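Local coordinates for beta-amyloid-like protein (Caenorhabditis elegans, PDB 3K66) that probably binds heparin through its E2 domain, as a nematode homolog of human amyloid precursor protein that is linked to cell adhesion and neuronal development, at residues Leu170-Ile173 with Asp174-Asn178; Thr180-Met183 with Leu184-Phe187; Ala160-Lys163 with Pro164-Ile167; Ala106-Asp109 with Tyr110-Leu114. All blocks are in the same frame, centred on the assembly; numbering follows the deposited sequence.

Interaction 1. Residues Leu170-Ile173 with Asp174-Asn178; sequences LRYI and DLRIN
R176 folds back over the preceding turn of its helix and meets both Y172 and I173. Its guanidinium lies over the backbone carbonyl of Y172, with Y172 O 3.6 Å from the plane and above the centre of the group. The two amino ends then part: R176 NH1 comes within 3.6 Å of Y172 CB, approaching the phenol ring obliquely, while R176 NH2 lies 3.3 Å from I173 CG1. A bend at chi3 (-67°) turns the chain back in this way and keeps it from running straight out of the helix. The carbonyl it overlies is already occupied, because R176 N donates to Y172 O at 2.7 Å. A second neighbour, L175, puts its CD1 over a face of the Y172 ring, 4.1 Å from Y172 CD1. On the inner side, I173 and I177 lie alongside each other and point the same way, with I173 CG2 3.9 Å from I177 CD1; both are buried. Beneath these side chains, L175 N bonds to R171 O at 2.9 Å, the ordinary i to i+4 spacing of an alpha helix. Further out, R176 NE makes a salt bridge to E137 and D174 OD1 one to R206. A leucine in place of R176 has no charged end and would probably leave E137 without this partner and the Y172 carbonyl without its flat cover. Helix 163-182 is thus tied to two neighbours of the E2 bundle: I177 packs on E137 and E138 of helix 123-154, and D174, I177 and N178 reach W202 of helix 195-209.

Interaction 2. Residues Thr180-Met183 with Leu184-Phe187; sequences TLAM and LRDF
L184 turns back toward L181 and T180 where the chain passes out of helix 163-182. Its backbone N donates to L181 O at 2.9 Å, an i to i+3 bond, although the placing of that N in the model is less sure. Its side chain follows the same course: CG stands beside its own backbone N, opposite the carbonyl carbon (chi1 -75°), and together with chi2 (81°) this brings the CD1 branch back to the last helical carbonyls, L181 O the nearer and T180 O the farther, 3.9 Å from L184 CD1. R185 comes next and closes a type I turn that starts at A182. R185 N reaches A182 O at 2.8 Å, but the donor stands 48° out of the carbonyl plane, off the lone pairs, as the tightened turn brings it in from above. The R185 chain runs out extended from CG to NE, past the A182 methyl. That methyl lies over one face of the guanidinium, with A182 CB 4.2 Å from R185 NE. D186 carries the chain through a second type I turn, L184 to F187, closed by F187 N on L184 O at 2.8 Å. F187, the N-cap residue of helix 188-191, brings its ring edge near M183 O, which lies close to the ring plane and 4.5 Å from F187 CD1. The turns thus rest on a few main-chain bonds, those of R185 N and F187 N and, less certainly, that of L184 N, while R185 stays exposed and L184, M183 and F187 turn their apolar groups to helix 55-119.

Interaction 3. Residues Ala160-Lys163 with Pro164-Ile167; sequences AAYK and PTVI
The ring of Y162 packs against V166 and T165, one turn further along the chain, and this apolar contact is the main one between side chains. V166 CG2 comes closest, 3.3 Å from Y162 CE2 on one flank of the ring, while T165 CG2 lies 3.9 Å from Y162 CE1 on the other. Both methyls approach the ring obliquely, and each side chain crosses the tyrosine at about a right angle. The ring gets there because its CG stands opposite the backbone N and beside the carbonyl carbon (chi1 -170°), which lets it rise along the first turn of the helix. A looser apolar touch joins K163 CG to I167 CD1 at 4.2 Å. Trading the ring for a serine would probably open a gap beside V166 CG2 and T165 CG2 and leave the buried valine less well covered.

The polar part belongs to the backbone. V166 N donates to Y162 O at 2.8 Å, and I167 N to K163 O at 3.0 Å; these are the first i to i+4 bonds of helix 163-182, with Y162 as its N-cap residue. P164 sits in the first turn, where amides take no part in that helix's own i to i+4 bonds, so a proline costs it none. Its ring instead meets the preceding segment by van der Waals contact, P164 CD lying 3.4 Å from A160 O.

The contact forms the joint between the short helix 156-160 and helix 163-182. Helix 123-154 runs alongside it: Y162 touches T144 and R147, while K163 and V166 both rest on Y148.

Interaction 4. Residues Ala106-Asp109 with Tyr110-Leu114; sequences ATHD and YRQAL
Q112 N donates to H108 O at 3.0 Å, and the same i to i+4 spacing repeats with R111 N on T107 O at 2.9 Å and A113 N on D109 O at 3.0 Å. Y110 N on A106 O is longer and more bent, 3.2 Å with an angle of 138° at the hydrogen. The side chains of H108 and Q112 run next to each other and point the same way, their ring and amide planes 67° apart. One water spans their ends: it accepts from Q112 NE2 at 2.6 Å and makes a weak, longer contact with H108 NE2, lying in the plane of the imidazole at its edge. The histidine reaches this spot because its CG is opposite its backbone N (chi1 172°). Across the helix, Y110 sends its buried ring the other way. Its CB rests on T107 O, L114 CD1 lies over one face of the ring toward the rim, and the hydroxyl bonds to T180 O. Alongside, T107 CG2 and R111 CG just touch at 4.4 Å, and R111 meets M183 farther out. Exposed polar residues on one side and Y110, A113 and L114 buried on the other give the two-sided helix of a bundle, here part of the very long, unbroken helix 55-119 that is a hallmark of the E2 fold.

Overall arrangement
Along the chain the order is interaction 4, then 3, 1 and 2. Interaction 4 lies on helix 55-119; the others follow helix 163-182 from its start (3) through its middle (1) to the turns beyond its end (2). The centres of 3 and 1 are 16 Å apart and those of 1 and 2 are 15 Å apart, while 3 and 2 stand 31 Å from each other. Interactions 2 and 4, their centres 12 Å apart, are joined by a probable hydrogen bond between Y110 OH and T180 O, with apolar packing around it. Interaction 1 keeps about 7 Å from interaction 4 at the nearest atoms. The two helices thus meet near one end of the elongated, all-helical E2 domain, and helix 123-154 contacts both.

Interaction 1. Residues Leu170-Ile173 with Asp174-Asn178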
ATOM      1  N   LEU A 170       6.013  13.649  -2.287  1.00 63.87           N
ATOM      2  CA  LEU A 170       6.026  13.915  -3.719  1.00 64.80           C
ATOM      3  C   LEU A 170       6.969  15.055  -4.109  1.00 62.16           C
ATOM      4  O   LEU A 170       7.561  15.040  -5.192  1.00 60.82           O
ATOM      5  CB  LEU A 170       4.598  14.174  -4.226  1.00 63.75           C
ATOM      6  CG  LEU A 170       3.713  12.922  -4.210  1.00 64.31           C
ATOM      7  CD1 LEU A 170       2.264  13.228  -4.559  1.00 66.51           C
ATOM      8  CD2 LEU A 170       4.262  11.960  -5.205  1.00 66.68           C
ATOM      9  N   ARG A 171       7.129  16.021  -3.211  1.00 61.27           N
ATOM     10  CA  ARG A 171       8.009  17.163  -3.449  1.00 62.87           C
ATOM     11  C   ARG A 171       9.460  16.701  -3.476  1.00 60.63           C
ATOM     12  O   ARG A 171      10.205  16.966  -4.433  1.00 61.53           O
ATOM     13  CB  ARG A 171       7.833  18.201  -2.349  1.00 65.98           C
ATOM     14  CG  ARG A 171       7.564  19.581  -2.866  1.00 74.94           C
ATOM     15  CD  ARG A 171       6.822  20.372  -1.819  1.00 83.57           C
ATOM     16  NE  ARG A 171       6.009  21.435  -2.399  1.00 88.07           N
ATOM     17  CZ  ARG A 171       4.949  21.968  -1.794  1.00 89.98           C
ATOM     18  NH1 ARG A 171       4.571  21.535  -0.592  1.00 88.85           N
ATOM     19  NH2 ARG A 171       4.265  22.940  -2.387  1.00 91.23           N
ATOM     20  N   TYR A 172       9.871  16.016  -2.417  1.00 56.06           N
ATOM     21  CA  TYR A 172      11.239  15.554  -2.363  1.00 54.04           C
ATOM     22  C   TYR A 172      11.586  14.523  -3.415  1.00 51.46           C
ATOM     23  O   TYR A 172      12.738  14.406  -3.809  1.00 51.15           O
ATOM     24  CB  TYR A 172      11.575  15.018  -0.979  1.00 53.28           C
ATOM     25  CG  TYR A 172      12.012  16.100  -0.044  1.00 54.71           C
ATOM     26  CD1 TYR A 172      13.344  16.537  -0.013  1.00 56.46           C
ATOM     27  CD2 TYR A 172      11.095  16.709   0.807  1.00 57.63           C
ATOM     28  CE1 TYR A 172      13.742  17.546   0.844  1.00 56.23           C
ATOM     29  CE2 TYR A 172      11.487  17.728   1.671  1.00 57.38           C
ATOM     30  CZ  TYR A 172      12.808  18.139   1.682  1.00 57.17           C
ATOM     31  OH  TYR A 172      13.183  19.162   2.520  1.00 59.49           O
ATOM     32  N   ILE A 173      10.615  13.747  -3.871  1.00 49.72           N
ATOM     33  CA  ILE A 173      10.945  12.775  -4.909  1.00 50.38           C
ATOM     34  C   ILE A 173      11.372  13.561  -6.142  1.00 51.37           C
ATOM     35  O   ILE A 173      12.381  13.258  -6.795  1.00 48.99           O
ATOM     36  CB  ILE A 173       9.760  11.852  -5.261  1.00 49.95           C
ATOM     37  CG1 ILE A 173       9.540  10.871  -4.096  1.00 49.22           C
ATOM     38  CG2 ILE A 173      10.086  11.077  -6.556  1.00 48.06           C
ATOM     39  CD1 ILE A 173       8.333  10.035  -4.226  1.00 48.32           C
ATOM     40  N   ASP A 174      10.614  14.607  -6.437  1.00 50.14           N
ATOM     41  CA  ASP A 174      10.969  15.440  -7.561  1.00 52.14           C
ATOM     42  C   ASP A 174      12.369  16.010  -7.288  1.00 53.12           C
ATOM     43  O   ASP A 174      13.280  15.834  -8.099  1.00 53.72           O
ATOM     44  CB  ASP A 174       9.950  16.573  -7.755  1.00 53.33           C
ATOM     45  CG  ASP A 174       8.715  16.144  -8.557  1.00 53.41           C
ATOM     46  OD1 ASP A 174       8.445  14.927  -8.736  1.00 54.00           O
ATOM     47  OD2 ASP A 174       8.000  17.063  -8.994  1.00 54.46           O
ATOM     48  N   LEU A 175      12.557  16.650  -6.133  1.00 53.33           N
ATOM     49  CA  LEU A 175      13.860  17.226  -5.799  1.00 53.01           C
ATOM     50  C   LEU A 175      14.993  16.221  -6.000  1.00 53.30           C
ATOM     51  O   LEU A 175      15.927  16.486  -6.771  1.00 54.21           O
ATOM     52  CB  LEU A 175      13.873  17.762  -4.367  1.00 51.72           C
ATOM     53  CG  LEU A 175      13.252  19.154  -4.224  1.00 52.04           C
ATOM     54  CD1 LEU A 175      13.291  19.587  -2.762  1.00 53.54           C
ATOM     55  CD2 LEU A 175      13.992  20.147  -5.099  1.00 48.87           C
ATOM     56  N   ARG A 176      14.927  15.072  -5.329  1.00 50.64           N
ATOM     57  CA  ARG A 176      15.974  14.068  -5.504  1.00 51.63           C
ATOM     58  C   ARG A 176      16.165  13.752  -7.014  1.00 52.12           C
ATOM     59  O   ARG A 176      17.293  13.758  -7.525  1.00 52.72           O
ATOM     60  CB  ARG A 176      15.660  12.774  -4.717  1.00 52.83           C
ATOM     61  CG  ARG A 176      15.843  12.878  -3.209  1.00 52.44           C
ATOM     62  CD  ARG A 176      15.563  11.554  -2.532  1.00 53.67           C
ATOM     63  NE  ARG A 176      14.157  11.190  -2.640  1.00 57.92           N
ATOM     64  CZ  ARG A 176      13.244  11.415  -1.700  1.00 59.82           C
ATOM     65  NH1 ARG A 176      13.578  11.999  -0.554  1.00 61.49           N
ATOM     66  NH2 ARG A 176      11.978  11.078  -1.923  1.00 64.41           N
ATOM     67  N   ILE A 177      15.081  13.504  -7.747  1.00 52.40           N
ATOM     68  CA  ILE A 177      15.237  13.206  -9.186  1.00 50.53           C
ATOM     69  C   ILE A 177      15.893  14.373  -9.931  1.00 52.41           C
ATOM     70  O   ILE A 177      16.769  14.169 -10.770  1.00 51.85           O
ATOM     71  CB  ILE A 177      13.884  12.823  -9.888  1.00 48.18           C
ATOM     72  CG1 ILE A 177      13.381  11.492  -9.324  1.00 47.19           C
ATOM     73  CG2 ILE A 177      14.088  12.629 -11.396  1.00 46.64           C
ATOM     74  CD1 ILE A 177      12.056  11.032  -9.876  1.00 42.72           C
ATOM     75  N   ASN A 178      15.484  15.602  -9.660  1.00 49.87           N
ATOM     76  CA  ASN A 178      16.151  16.687 -10.365  1.00 51.19           C
ATOM     77  C   ASN A 178      17.616  16.731  -9.949  1.00 54.64           C
ATOM     78  O   ASN A 178      18.513  16.718 -10.795  1.00 55.55           O
ATOM     79  CB  ASN A 178      15.454  18.026 -10.129  1.00 49.23           C
ATOM     80  CG  ASN A 178      14.279  18.215 -11.075  1.00 48.51           C
ATOM     81  OD1 ASN A 178      13.290  18.839 -10.737  1.00 48.09           O
ATOM     82  ND2 ASN A 178      14.393  17.656 -12.285  1.00 44.93           N
TER

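Interaction 2. Residues Thr180-Met183 with Leu184-Phe187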
ATOM      1  N   THR A 180      19.438  14.479  -8.998  1.00 54.31           N
ATOM      2  CA  THR A 180      20.172  13.396  -9.631  1.00 53.81           C
ATOM      3  C   THR A 180      20.498  13.703 -11.100  1.00 56.24           C
ATOM      4  O   THR A 180      21.553  13.314 -11.600  1.00 56.39           O
ATOM      5  CB  THR A 180      19.404  12.090  -9.479  1.00 52.70           C
ATOM      6  OG1 THR A 180      19.047  11.923  -8.101  1.00 50.90           O
ATOM      7  CG2 THR A 180      20.264  10.918  -9.892  1.00 49.16           C
ATOM      8  N   LEU A 181      19.607  14.425 -11.780  1.00 58.70           N
ATOM      9  CA  LEU A 181      19.828  14.827 -13.172  1.00 56.79           C
ATOM     10  C   LEU A 181      20.929  15.905 -13.192  1.00 58.83           C
ATOM     11  O   LEU A 181      21.764  15.958 -14.110  1.00 58.09           O
ATOM     12  CB  LEU A 181      18.524  15.365 -13.785  1.00 52.64           C
ATOM     13  CG  LEU A 181      17.478  14.284 -14.109  1.00 53.53           C
ATOM     14  CD1 LEU A 181      16.051  14.794 -13.886  1.00 48.10           C
ATOM     15  CD2 LEU A 181      17.651  13.849 -15.545  1.00 50.49           C
ATOM     16  N   ALA A 182      20.937  16.761 -12.175  1.00 58.28           N
ATOM     17  CA  ALA A 182      21.950  17.801 -12.106  1.00 59.99           C
ATOM     18  C   ALA A 182      23.360  17.188 -12.141  1.00 61.71           C
ATOM     19  O   ALA A 182      24.304  17.791 -12.647  1.00 62.39           O
ATOM     20  CB  ALA A 182      21.764  18.648 -10.838  1.00 60.80           C
ATOM     21  N   MET A 183      23.503  15.983 -11.611  1.00 62.28           N
ATOM     22  CA  MET A 183      24.803  15.357 -11.607  1.00 62.41           C
ATOM     23  C   MET A 183      25.402  15.239 -12.996  1.00 63.65           C
ATOM     24  O   MET A 183      26.591  14.987 -13.128  1.00 64.84           O
ATOM     25  CB  MET A 183      24.735  13.992 -10.919  1.00 60.77           C
ATOM     26  CG  MET A 183      24.700  14.124  -9.405  1.00 61.36           C
ATOM     27  SD  MET A 183      24.361  12.602  -8.529  1.00 60.37           S
ATOM     28  CE  MET A 183      23.766  13.217  -6.913  1.00 59.92           C
ATOM     29  N   LEU A 184      24.611  15.447 -14.042  1.00 63.29           N
ATOM     30  CA  LEU A 184      25.172  15.344 -15.383  1.00 64.19           C
ATOM     31  C   LEU A 184      25.812  16.645 -15.841  1.00 65.52           C
ATOM     32  O   LEU A 184      26.665  16.638 -16.716  1.00 66.46           O
ATOM     33  CB  LEU A 184      24.110  14.920 -16.406  1.00 65.33           C
ATOM     34  CG  LEU A 184      23.676  13.456 -16.399  1.00 64.01           C
ATOM     35  CD1 LEU A 184      22.671  13.259 -15.302  1.00 67.80           C
ATOM     36  CD2 LEU A 184      23.066  13.063 -17.722  1.00 62.44           C
ATOM     37  N   ARG A 185      25.409  17.758 -15.248  1.00 67.90           N
ATOM     38  CA  ARG A 185      25.950  19.054 -15.631  1.00 69.42           C
ATOM     39  C   ARG A 185      27.473  19.096 -15.828  1.00 71.32           C
ATOM     40  O   ARG A 185      27.984  19.889 -16.629  1.00 72.15           O
ATOM     41  CB  ARG A 185      25.535  20.106 -14.603  1.00 69.03           C
ATOM     42  CG  ARG A 185      24.031  20.330 -14.522  1.00 70.08           C
ATOM     43  CD  ARG A 185      23.693  21.423 -13.525  1.00 70.02           C
ATOM     44  NE  ARG A 185      22.290  21.789 -13.609  1.00 69.09           N
ATOM     45  CZ  ARG A 185      21.731  22.772 -12.916  1.00 70.46           C
ATOM     46  NH1 ARG A 185      22.453  23.501 -12.072  1.00 73.95           N
ATOM     47  NH2 ARG A 185      20.447  23.029 -13.075  1.00 71.19           N
ATOM     48  N   ASP A 186      28.202  18.250 -15.105  1.00 71.00           N
ATOM     49  CA  ASP A 186      29.657  18.235 -15.215  1.00 70.79           C
ATOM     50  C   ASP A 186      30.213  17.434 -16.393  1.00 71.84           C
ATOM     51  O   ASP A 186      31.350  17.653 -16.806  1.00 70.66           O
ATOM     52  CB  ASP A 186      30.262  17.756 -13.896  1.00 68.14           C
ATOM     53  CG  ASP A 186      30.394  18.879 -12.886  1.00 66.15           C
ATOM     54  OD1 ASP A 186      30.876  18.616 -11.761  1.00 63.10           O
ATOM     55  OD2 ASP A 186      30.023  20.028 -13.220  1.00 63.82           O
ATOM     56  N   PHE A 187      29.438  16.500 -16.928  1.00 73.69           N
ATOM     57  CA  PHE A 187      29.899  15.751 -18.082  1.00 76.20           C
ATOM     58  C   PHE A 187      29.175  16.323 -19.297  1.00 75.70           C
ATOM     59  O   PHE A 187      28.255  15.710 -19.843  1.00 77.53           O
ATOM     60  CB  PHE A 187      29.627  14.256 -17.889  1.00 79.91           C
ATOM     61  CG  PHE A 187      30.507  13.622 -16.849  1.00 85.01           C
ATOM     62  CD1 PHE A 187      30.210  13.769 -15.506  1.00 87.96           C
ATOM     63  CD2 PHE A 187      31.663  12.932 -17.204  1.00 88.46           C
ATOM     64  CE1 PHE A 187      31.052  13.258 -14.518  1.00 91.39           C
ATOM     65  CE2 PHE A 187      32.516  12.415 -16.215  1.00 92.33           C
ATOM     66  CZ  PHE A 187      32.200  12.581 -14.868  1.00 92.08           C
TER

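Interaction 3. Residues Ala160-Lys163 with Pro164-Ile167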
ATOM      1  N   ALA A 160      -6.916  12.761   5.493  1.00 80.76           N
ATOM      2  CA  ALA A 160      -6.652  14.167   5.731  1.00 80.45           C
ATOM      3  C   ALA A 160      -5.396  14.353   6.593  1.00 80.02           C
ATOM      4  O   ALA A 160      -4.664  15.328   6.423  1.00 80.51           O
ATOM      5  CB  ALA A 160      -7.860  14.812   6.386  1.00 81.44           C
ATOM      6  N   ALA A 161      -5.138  13.419   7.505  1.00 80.69           N
ATOM      7  CA  ALA A 161      -3.960  13.504   8.366  1.00 80.59           C
ATOM      8  C   ALA A 161      -2.757  12.890   7.660  1.00 80.88           C
ATOM      9  O   ALA A 161      -1.752  12.550   8.291  1.00 81.47           O
ATOM     10  CB  ALA A 161      -4.216  12.773   9.684  1.00 80.42           C
ATOM     11  N   TYR A 162      -2.871  12.747   6.345  1.00 79.09           N
ATOM     12  CA  TYR A 162      -1.812  12.163   5.554  1.00 78.19           C
ATOM     13  C   TYR A 162      -1.456  13.092   4.408  1.00 78.35           C
ATOM     14  O   TYR A 162      -0.300  13.137   3.974  1.00 77.66           O
ATOM     15  CB  TYR A 162      -2.276  10.815   5.014  1.00 78.86           C
ATOM     16  CG  TYR A 162      -1.190   9.990   4.357  1.00 79.39           C
ATOM     17  CD1 TYR A 162      -0.013   9.684   5.041  1.00 78.85           C
ATOM     18  CD2 TYR A 162      -1.373   9.451   3.082  1.00 80.21           C
ATOM     19  CE1 TYR A 162       0.951   8.855   4.477  1.00 79.60           C
ATOM     20  CE2 TYR A 162      -0.419   8.617   2.507  1.00 80.88           C
ATOM     21  CZ  TYR A 162       0.742   8.317   3.210  1.00 81.36           C
ATOM     22  OH  TYR A 162       1.668   7.453   2.669  1.00 80.16           O
ATOM     23  N   LYS A 163      -2.442  13.849   3.937  1.00 78.87           N
ATOM     24  CA  LYS A 163      -2.221  14.742   2.815  1.00 79.05           C
ATOM     25  C   LYS A 163      -0.961  15.576   2.959  1.00 81.00           C
ATOM     26  O   LYS A 163      -0.093  15.528   2.094  1.00 82.26           O
ATOM     27  CB  LYS A 163      -3.437  15.644   2.585  1.00 76.62           C
ATOM     28  CG  LYS A 163      -3.367  16.425   1.276  1.00 72.61           C
ATOM     29  CD  LYS A 163      -4.681  17.113   0.944  1.00 72.73           C
ATOM     30  CE  LYS A 163      -4.635  17.759  -0.454  1.00 73.45           C
ATOM     31  NZ  LYS A 163      -5.974  18.214  -0.974  1.00 73.61           N
ATOM     32  N   PRO A 164      -0.828  16.331   4.057  1.00 83.04           N
ATOM     33  CA  PRO A 164       0.392  17.133   4.191  1.00 82.50           C
ATOM     34  C   PRO A 164       1.624  16.264   3.922  1.00 80.82           C
ATOM     35  O   PRO A 164       2.554  16.670   3.214  1.00 80.48           O
ATOM     36  CB  PRO A 164       0.312  17.632   5.632  1.00 84.53           C
ATOM     37  CG  PRO A 164      -0.407  16.521   6.330  1.00 86.22           C
ATOM     38  CD  PRO A 164      -1.515  16.200   5.352  1.00 84.51           C
ATOM     39  N   THR A 165       1.606  15.056   4.474  1.00 77.42           N
ATOM     40  CA  THR A 165       2.693  14.087   4.303  1.00 75.16           C
ATOM     41  C   THR A 165       2.907  13.660   2.836  1.00 73.14           C
ATOM     42  O   THR A 165       4.044  13.536   2.361  1.00 72.05           O
ATOM     43  CB  THR A 165       2.402  12.830   5.161  1.00 74.36           C
ATOM     44  OG1 THR A 165       2.319  13.213   6.541  1.00 74.07           O
ATOM     45  CG2 THR A 165       3.480  11.781   4.990  1.00 70.87           C
ATOM     46  N   VAL A 166       1.808  13.413   2.129  1.00 72.10           N
ATOM     47  CA  VAL A 166       1.875  12.992   0.728  1.00 70.19           C
ATOM     48  C   VAL A 166       2.499  14.091  -0.119  1.00 70.56           C
ATOM     49  O   VAL A 166       3.378  13.817  -0.931  1.00 70.36           O
ATOM     50  CB  VAL A 166       0.461  12.652   0.169  1.00 69.80           C
ATOM     51  CG1 VAL A 166       0.490  12.491  -1.342  1.00 68.87           C
ATOM     52  CG2 VAL A 166      -0.054  11.365   0.798  1.00 70.09           C
ATOM     53  N   ILE A 167       2.046  15.328   0.066  1.00 70.74           N
ATOM     54  CA  ILE A 167       2.608  16.437  -0.684  1.00 69.83           C
ATOM     55  C   ILE A 167       4.084  16.615  -0.345  1.00 70.49           C
ATOM     56  O   ILE A 167       4.845  17.093  -1.172  1.00 71.73           O
ATOM     57  CB  ILE A 167       1.878  17.780  -0.401  1.00 70.77           C
ATOM     58  CG1 ILE A 167       0.388  17.683  -0.764  1.00 70.91           C
ATOM     59  CG2 ILE A 167       2.531  18.901  -1.204  1.00 70.13           C
ATOM     60  CD1 ILE A 167      -0.426  18.915  -0.431  1.00 69.42           C
TER

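Interaction 4. Residues Ala106-Asp109 with Tyr110-Leu114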
ATOM      1  N   ALA A 106      20.125   1.616  -6.768  1.00 68.58           N
ATOM      2  CA  ALA A 106      20.026   2.194  -8.107  1.00 67.94           C
ATOM      3  C   ALA A 106      20.977   3.382  -8.218  1.00 67.56           C
ATOM      4  O   ALA A 106      21.515   3.687  -9.300  1.00 65.97           O
ATOM      5  CB  ALA A 106      18.605   2.637  -8.408  1.00 65.72           C
ATOM      6  N   THR A 107      21.172   4.060  -7.092  1.00 66.68           N
ATOM      7  CA  THR A 107      22.052   5.217  -7.030  1.00 68.47           C
ATOM      8  C   THR A 107      23.505   4.787  -7.196  1.00 68.83           C
ATOM      9  O   THR A 107      24.245   5.385  -7.983  1.00 69.23           O
ATOM     10  CB  THR A 107      21.888   5.953  -5.673  1.00 69.58           C
ATOM     11  OG1 THR A 107      20.560   6.482  -5.570  1.00 69.90           O
ATOM     12  CG2 THR A 107      22.895   7.082  -5.536  1.00 68.60           C
ATOM     13  N   HIS A 108      23.912   3.758  -6.449  1.00 71.07           N
ATOM     14  CA  HIS A 108      25.284   3.240  -6.515  1.00 71.22           C
ATOM     15  C   HIS A 108      25.657   2.944  -7.950  1.00 70.02           C
ATOM     16  O   HIS A 108      26.613   3.495  -8.466  1.00 69.67           O
ATOM     17  CB  HIS A 108      25.412   1.958  -5.683  1.00 72.27           C
ATOM     18  CG  HIS A 108      26.729   1.263  -5.835  1.00 75.51           C
ATOM     19  ND1 HIS A 108      27.846   1.600  -5.094  1.00 76.92           N
ATOM     20  CD2 HIS A 108      27.118   0.277  -6.676  1.00 76.00           C
ATOM     21  CE1 HIS A 108      28.864   0.851  -5.476  1.00 78.74           C
ATOM     22  NE2 HIS A 108      28.451   0.039  -6.432  1.00 78.91           N
ATOM     23  N   ASP A 109      24.899   2.059  -8.584  1.00 69.41           N
ATOM     24  CA  ASP A 109      25.156   1.722  -9.975  1.00 69.67           C
ATOM     25  C   ASP A 109      25.268   3.024 -10.784  1.00 69.00           C
ATOM     26  O   ASP A 109      26.080   3.110 -11.708  1.00 69.95           O
ATOM     27  CB  ASP A 109      24.027   0.858 -10.559  1.00 72.97           C
ATOM     28  CG  ASP A 109      23.908  -0.501  -9.886  1.00 76.27           C
ATOM     29  OD1 ASP A 109      24.940  -1.118  -9.572  1.00 81.32           O
ATOM     30  OD2 ASP A 109      22.776  -0.977  -9.689  1.00 78.00           O
ATOM     31  N   TYR A 110      24.473   4.041 -10.432  1.00 67.03           N
ATOM     32  CA  TYR A 110      24.507   5.317 -11.164  1.00 66.22           C
ATOM     33  C   TYR A 110      25.814   6.071 -11.051  1.00 67.92           C
ATOM     34  O   TYR A 110      26.436   6.406 -12.064  1.00 66.44           O
ATOM     35  CB  TYR A 110      23.404   6.269 -10.704  1.00 61.49           C
ATOM     36  CG  TYR A 110      23.437   7.631 -11.403  1.00 54.73           C
ATOM     37  CD1 TYR A 110      23.375   8.813 -10.675  1.00 51.59           C
ATOM     38  CD2 TYR A 110      23.439   7.718 -12.794  1.00 55.68           C
ATOM     39  CE1 TYR A 110      23.304  10.046 -11.306  1.00 49.82           C
ATOM     40  CE2 TYR A 110      23.364   8.939 -13.449  1.00 52.42           C
ATOM     41  CZ  TYR A 110      23.288  10.101 -12.696  1.00 53.45           C
ATOM     42  OH  TYR A 110      23.128  11.317 -13.336  1.00 50.73           O
ATOM     43  N   ARG A 111      26.203   6.371  -9.816  1.00 69.95           N
ATOM     44  CA  ARG A 111      27.429   7.099  -9.571  1.00 72.10           C
ATOM     45  C   ARG A 111      28.652   6.367 -10.094  1.00 75.01           C
ATOM     46  O   ARG A 111      29.582   6.984 -10.598  1.00 76.16           O
ATOM     47  CB  ARG A 111      27.573   7.368  -8.087  1.00 72.09           C
ATOM     48  CG  ARG A 111      26.610   8.421  -7.566  1.00 70.28           C
ATOM     49  CD  ARG A 111      27.379   9.483  -6.824  1.00 70.97           C
ATOM     50  NE  ARG A 111      27.300  10.780  -7.488  1.00 73.29           N
ATOM     51  CZ  ARG A 111      28.097  11.811  -7.212  1.00 75.55           C
ATOM     52  NH1 ARG A 111      29.049  11.693  -6.282  1.00 77.09           N
ATOM     53  NH2 ARG A 111      27.924  12.969  -7.844  1.00 75.49           N
ATOM     54  N   GLN A 112      28.653   5.044  -9.989  1.00 81.14           N
ATOM     55  CA  GLN A 112      29.791   4.286 -10.489  1.00 84.52           C
ATOM     56  C   GLN A 112      29.794   4.489 -12.001  1.00 85.58           C
ATOM     57  O   GLN A 112      30.836   4.764 -12.607  1.00 84.90           O
ATOM     58  CB  GLN A 112      29.663   2.795 -10.134  1.00 85.09           C
ATOM     59  CG  GLN A 112      30.980   2.166  -9.630  1.00 90.99           C
ATOM     60  CD  GLN A 112      30.843   0.720  -9.161  1.00 94.00           C
ATOM     61  OE1 GLN A 112      31.397   0.327  -8.124  1.00 94.33           O
ATOM     62  NE2 GLN A 112      30.127  -0.077  -9.926  1.00 94.43           N
ATOM     63  N   ALA A 113      28.613   4.365 -12.598  1.00 82.89           N
ATOM     64  CA  ALA A 113      28.466   4.537 -14.036  1.00 82.10           C
ATOM     65  C   ALA A 113      29.133   5.839 -14.456  1.00 81.38           C
ATOM     66  O   ALA A 113      29.790   5.912 -15.495  1.00 80.86           O
ATOM     67  CB  ALA A 113      26.992   4.560 -14.414  1.00 83.39           C
ATOM     68  N   LEU A 114      28.951   6.872 -13.642  1.00 81.05           N
ATOM     69  CA  LEU A 114      29.534   8.176 -13.934  1.00 79.33           C
ATOM     70  C   LEU A 114      31.041   8.196 -13.714  1.00 81.17           C
ATOM     71  O   LEU A 114      31.797   8.637 -14.585  1.00 81.95           O
ATOM     72  CB  LEU A 114      28.880   9.267 -13.076  1.00 73.61           C
ATOM     73  CG  LEU A 114      27.571   9.842 -13.604  1.00 70.76           C
ATOM     74  CD1 LEU A 114      26.975  10.761 -12.560  1.00 64.03           C
ATOM     75  CD2 LEU A 114      27.807  10.592 -14.930  1.00 65.36           C
TER
HETATM   76  O   HOH W   1      28.966  -2.181  -9.041  1.00101.75           O